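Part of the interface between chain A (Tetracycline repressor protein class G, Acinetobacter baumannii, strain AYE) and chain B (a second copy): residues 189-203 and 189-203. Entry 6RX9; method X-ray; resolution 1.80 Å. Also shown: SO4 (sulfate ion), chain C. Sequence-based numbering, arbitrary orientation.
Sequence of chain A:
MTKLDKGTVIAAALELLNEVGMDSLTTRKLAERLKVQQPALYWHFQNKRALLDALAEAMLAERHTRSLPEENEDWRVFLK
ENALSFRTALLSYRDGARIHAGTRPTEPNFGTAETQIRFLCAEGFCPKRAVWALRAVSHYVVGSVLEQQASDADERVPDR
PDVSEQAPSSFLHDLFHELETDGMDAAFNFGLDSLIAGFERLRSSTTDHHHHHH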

# COMPACT_ATOMS: atom_id res chain seq x y z
N ASN A 189 -2.49 10.55 11.00
CA ASN A 189 -3.59 11.54 11.12
C ASN A 189 -3.28 12.77 10.25
O ASN A 189 -4.22 13.31 9.65
CB ASN A 189 -3.88 11.90 12.58
CG ASN A 189 -4.69 10.82 13.28
OD1 ASN A 189 -5.79 10.50 12.85
ND2 ASN A 189 -4.14 10.25 14.34
N PHE A 190 -2.01 13.16 10.13
CA PHE A 190 -1.61 14.34 9.30
C PHE A 190 -1.94 14.06 7.83
O PHE A 190 -2.55 14.93 7.19
CB PHE A 190 -0.14 14.72 9.48
CG PHE A 190 0.28 15.81 8.54
CD1 PHE A 190 -0.06 17.13 8.79
CD2 PHE A 190 0.96 15.51 7.37
CE1 PHE A 190 0.31 18.13 7.91
CE2 PHE A 190 1.33 16.52 6.49
CZ PHE A 190 1.00 17.83 6.76
N GLY A 191 -1.54 12.90 7.30
CA GLY A 191 -1.84 12.50 5.91
C GLY A 191 -3.34 12.39 5.66
O GLY A 191 -3.80 12.83 4.59
N LEU A 192 -4.08 11.80 6.61
CA LEU A 192 -5.55 11.58 6.51
C LEU A 192 -6.26 12.93 6.47
O LEU A 192 -7.10 13.13 5.57
CB LEU A 192 -6.02 10.73 7.69
CG LEU A 192 -7.51 10.42 7.74
CD1 LEU A 192 -8.00 9.87 6.41
CD2 LEU A 192 -7.82 9.45 8.86
N ASP A 193 -5.94 13.83 7.41
CA ASP A 193 -6.53 15.19 7.53
C ASP A 193 -6.24 15.99 6.26
O ASP A 193 -7.14 16.72 5.80
CB ASP A 193 -6.03 15.90 8.79
CG ASP A 193 -6.55 15.31 10.09
OD1 ASP A 193 -7.53 14.54 10.04
OD2 ASP A 193 -5.98 15.63 11.15
N SER A 194 -5.03 15.86 5.71
CA SER A 194 -4.60 16.53 4.45
C SER A 194 -5.44 16.02 3.28
O SER A 194 -5.94 16.85 2.49
CB SER A 194 -3.13 16.34 4.20
OG SER A 194 -2.37 16.95 5.23
N LEU A 195 -5.61 14.70 3.16
CA LEU A 195 -6.41 14.08 2.07
C LEU A 195 -7.85 14.62 2.12
O LEU A 195 -8.35 15.07 1.08
CB LEU A 195 -6.37 12.56 2.25
CG LEU A 195 -6.79 11.72 1.04
CD1 LEU A 195 -6.05 12.14 -0.22
CD2 LEU A 195 -6.57 10.24 1.32
N ILE A 196 -8.47 14.61 3.30
CA ILE A 196 -9.90 15.02 3.49
C ILE A 196 -10.03 16.53 3.24
O ILE A 196 -10.99 16.93 2.55
CB ILE A 196 -10.42 14.59 4.88
CG1 ILE A 196 -10.50 13.06 4.98
CG2 ILE A 196 -11.76 15.24 5.19
CD1 ILE A 196 -10.65 12.54 6.39
N ALA A 197 -9.11 17.35 3.76
CA ALA A 197 -9.07 18.82 3.55
C ALA A 197 -9.00 19.12 2.04
O ALA A 197 -9.68 20.07 1.60
CB ALA A 197 -7.90 19.43 4.28
N GLY A 198 -8.22 18.34 1.29
CA GLY A 198 -8.06 18.46 -0.17
C GLY A 198 -9.34 18.14 -0.92
O GLY A 198 -9.60 18.82 -1.94
N PHE A 199 -10.12 17.15 -0.47
CA PHE A 199 -11.41 16.76 -1.08
C PHE A 199 -12.38 17.95 -1.08
O PHE A 199 -13.08 18.13 -2.09
CB PHE A 199 -12.04 15.56 -0.37
CG PHE A 199 -11.29 14.25 -0.49
CD1 PHE A 199 -10.52 13.97 -1.61
CD2 PHE A 199 -11.40 13.29 0.49
CE1 PHE A 199 -9.85 12.76 -1.71
CE2 PHE A 199 -10.74 12.08 0.38
CZ PHE A 199 -9.96 11.82 -0.72
N GLU A 200 -12.38 18.74 0.00
CA GLU A 200 -13.31 19.89 0.21
C GLU A 200 -13.38 20.74 -1.06
O GLU A 200 -14.51 21.09 -1.46
CB GLU A 200 -12.87 20.76 1.39
CG GLU A 200 -12.81 20.02 2.72
CD GLU A 200 -13.11 20.88 3.94
OE1 GLU A 200 -14.21 21.47 3.99
OE2 GLU A 200 -12.24 20.95 4.84
N ARG A 201 -12.23 21.05 -1.67
CA ARG A 201 -12.12 21.99 -2.83
C ARG A 201 -12.34 21.24 -4.15
O ARG A 201 -12.85 21.88 -5.09
CB ARG A 201 -10.76 22.71 -2.89
CG ARG A 201 -9.78 22.40 -1.77
CD ARG A 201 -9.96 23.30 -0.56
NE ARG A 201 -9.90 22.59 0.72
CZ ARG A 201 -10.10 23.16 1.91
NH1 ARG A 201 -10.35 24.45 2.01
NH2 ARG A 201 -10.03 22.42 3.01
N LEU A 202 -11.98 19.96 -4.23
CA LEU A 202 -11.98 19.17 -5.50
C LEU A 202 -13.21 18.26 -5.59
O LEU A 202 -13.25 17.45 -6.53
CB LEU A 202 -10.69 18.36 -5.58
CG LEU A 202 -9.39 19.15 -5.45
CD1 LEU A 202 -8.18 18.27 -5.75
CD2 LEU A 202 -9.39 20.37 -6.36
N ARG A 203 -14.19 18.41 -4.69
CA ARG A 203 -15.42 17.57 -4.59
C ARG A 203 -16.10 17.43 -5.96
O ARG A 203 -16.52 16.30 -6.29
CB ARG A 203 -16.42 18.18 -3.61
CG ARG A 203 -16.14 17.86 -2.15
CD ARG A 203 -17.27 18.31 -1.25
NE ARG A 203 -17.36 19.76 -1.17
CZ ARG A 203 -18.29 20.43 -0.50
NH1 ARG A 203 -19.23 19.77 0.16
NH2 ARG A 203 -18.29 21.75 -0.50
N ASN B 189 -4.37 10.91 -10.06
CA ASN B 189 -4.13 12.38 -10.02
C ASN B 189 -5.10 13.04 -9.03
O ASN B 189 -4.67 13.96 -8.32
CB ASN B 189 -4.22 13.02 -11.41
CG ASN B 189 -3.09 12.60 -12.32
OD1 ASN B 189 -1.98 12.32 -11.87
ND2 ASN B 189 -3.36 12.56 -13.62
N PHE B 190 -6.36 12.59 -8.99
CA PHE B 190 -7.40 13.16 -8.08
C PHE B 190 -6.93 13.02 -6.63
O PHE B 190 -7.01 14.01 -5.87
CB PHE B 190 -8.76 12.49 -8.28
CG PHE B 190 -9.80 12.95 -7.29
CD1 PHE B 190 -10.52 14.11 -7.52
CD2 PHE B 190 -10.02 12.26 -6.11
CE1 PHE B 190 -11.46 14.55 -6.60
CE2 PHE B 190 -10.96 12.71 -5.19
CZ PHE B 190 -11.68 13.85 -5.44
N GLY B 191 -6.47 11.82 -6.24
CA GLY B 191 -5.98 11.54 -4.87
C GLY B 191 -4.75 12.37 -4.54
O GLY B 191 -4.70 12.94 -3.44
N LEU B 192 -3.79 12.44 -5.48
CA LEU B 192 -2.52 13.20 -5.32
C LEU B 192 -2.84 14.70 -5.20
O LEU B 192 -2.32 15.34 -4.27
CB LEU B 192 -1.61 12.90 -6.51
CG LEU B 192 -0.24 13.59 -6.49
CD1 LEU B 192 0.51 13.28 -5.21
CD2 LEU B 192 0.58 13.19 -7.71
N ASP B 193 -3.68 15.23 -6.10
CA ASP B 193 -4.08 16.67 -6.12
C ASP B 193 -4.77 17.02 -4.79
O ASP B 193 -4.52 18.12 -4.27
CB ASP B 193 -4.96 16.99 -7.33
CG ASP B 193 -4.23 16.97 -8.66
OD1 ASP B 193 -2.98 16.98 -8.65
OD2 ASP B 193 -4.91 16.95 -9.70
N SER B 194 -5.59 16.11 -4.24
CA SER B 194 -6.31 16.29 -2.95
C SER B 194 -5.30 16.35 -1.80
O SER B 194 -5.42 17.25 -0.95
CB SER B 194 -7.34 15.21 -2.75
OG SER B 194 -8.33 15.25 -3.77
N LEU B 195 -4.31 15.45 -1.77
CA LEU B 195 -3.28 15.40 -0.71
C LEU B 195 -2.50 16.73 -0.70
O LEU B 195 -2.36 17.34 0.38
CB LEU B 195 -2.36 14.20 -0.98
CG LEU B 195 -1.50 13.72 0.19
CD1 LEU B 195 -2.34 13.36 1.40
CD2 LEU B 195 -0.64 12.54 -0.23
N ILE B 196 -2.06 17.18 -1.88
CA ILE B 196 -1.24 18.42 -2.05
C ILE B 196 -2.09 19.65 -1.69
O ILE B 196 -1.57 20.52 -0.96
CB ILE B 196 -0.64 18.49 -3.47
CG1 ILE B 196 0.39 17.38 -3.69
CG2 ILE B 196 -0.06 19.87 -3.75
CD1 ILE B 196 0.84 17.21 -5.13
N ALA B 197 -3.34 19.70 -2.15
CA ALA B 197 -4.30 20.79 -1.82
C ALA B 197 -4.51 20.85 -0.31
O ALA B 197 -4.59 21.96 0.23
CB ALA B 197 -5.61 20.57 -2.55
N GLY B 198 -4.56 19.70 0.36
CA GLY B 198 -4.75 19.59 1.82
C GLY B 198 -3.55 20.10 2.60
O GLY B 198 -3.76 20.66 3.69
N PHE B 199 -2.33 19.89 2.09
CA PHE B 199 -1.07 20.35 2.73
C PHE B 199 -1.07 21.89 2.83
O PHE B 199 -0.53 22.40 3.82
CB PHE B 199 0.16 19.87 1.97
CG PHE B 199 0.44 18.39 2.01
CD1 PHE B 199 0.06 17.61 3.09
CD2 PHE B 199 1.11 17.77 0.96
CE1 PHE B 199 0.34 16.25 3.12
CE2 PHE B 199 1.39 16.42 0.99
CZ PHE B 199 1.00 15.65 2.07
N GLU B 200 -1.64 22.57 1.83
CA GLU B 200 -1.75 24.06 1.74
C GLU B 200 -2.04 24.67 3.12
O GLU B 200 -1.34 25.62 3.51
CB GLU B 200 -2.90 24.47 0.82
CG GLU B 200 -2.60 24.28 -0.66
CD GLU B 200 -2.28 25.56 -1.43
OE1 GLU B 200 -2.14 26.62 -0.79
OE2 GLU B 200 -2.16 25.48 -2.66
N ARG B 201 -3.07 24.15 3.79
CA ARG B 201 -3.68 24.75 5.01
C ARG B 201 -3.12 24.09 6.27
O ARG B 201 -3.19 24.74 7.34
CB ARG B 201 -5.21 24.69 4.93
CG ARG B 201 -5.79 23.41 4.34
CD ARG B 201 -6.97 23.66 3.41
NE ARG B 201 -6.65 23.44 1.99
CZ ARG B 201 -6.55 24.38 1.06
NH1 ARG B 201 -6.72 25.67 1.35
NH2 ARG B 201 -6.25 24.04 -0.19
N LEU B 202 -2.56 22.88 6.18
CA LEU B 202 -2.05 22.10 7.34
C LEU B 202 -0.51 22.13 7.39
O LEU B 202 0.05 21.46 8.28
CB LEU B 202 -2.57 20.66 7.25
CG LEU B 202 -4.09 20.51 7.17
CD1 LEU B 202 -4.49 19.05 7.33
CD2 LEU B 202 -4.79 21.37 8.21
N ARG B 203 0.15 22.88 6.49
CA ARG B 203 1.63 23.02 6.43
C ARG B 203 2.21 23.31 7.82
O ARG B 203 3.29 22.77 8.14
CB ARG B 203 2.03 24.15 5.47
CG ARG B 203 2.36 23.68 4.07
CD ARG B 203 2.82 24.83 3.20
NE ARG B 203 1.73 25.76 2.93
CZ ARG B 203 1.87 26.94 2.32
NH1 ARG B 203 0.81 27.70 2.12
NH2 ARG B 203 3.06 27.35 1.91
S SO4 C . 2.73 30.03 -0.80
O1 SO4 C . 3.55 28.86 -0.98
O2 SO4 C . 2.05 29.96 0.46
O3 SO4 C . 3.55 31.20 -0.84
O4 SO4 C . 1.75 30.09 -1.86

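How can two helices come so close? Their axes pass within 6.5 Å at 102°, and at the crossing each chain offers a glycine. Gly198(A) CA lies 3.0 Å from Ser194(B) O, and Gly198(B) CA 3.1 Å from Ser194(A) O; both are CA-H...O contacts. A CB on either glycine, placed ideally, would fall 1.6 Å from that carbonyl oxygen, a clash, so the bare backbone is what admits the neighbouring helix.

What does the serine do in so tight a crossing? Each Ser194 is a small knob in a hole formed by Leu195, Gly198, Phe199 and Leu202 of the partner. With chi1 in m, its hydroxyl turns back to its own helix, donating from Ser194(A) OG to Phe190(A) O at 2.8 Å, and likewise in chain B. The polar group is thus satisfied although buried, and no hydrogen bond crosses between the stretches.

Which apolar side chains fill the space around the crossing? Phe190(A) and Phe199(B) meet rim to rim, CE2 to CE1 at 3.5 Å, their planes nearly parallel at 5°; the reciprocal pair is similar. The edge of Phe190(A) also meets the partner backbone, CE1 lying 3.4 Å from Leu202(B) O. Leu202 points toward the other helix and has the most area covered in each stretch, about 80 Å². Closer to the centre, Leu195(A) CB is 4.2 Å from Leu195(B) CD1. Together the stretches bury 858 Å².

How do two arginines share the exposed margin? The guanidinium groups of Arg201(A) and Arg201(B) stack flat, centres 3.9 Å apart, despite their like charge. In chain A, the salt bridge from Arg201(A) NH2 to Glu200(A) OE2, at 3.2 Å, offsets some of that charge, while Arg201(A) NE anchors the group by donating to Ala197(A) O at 2.7 Å.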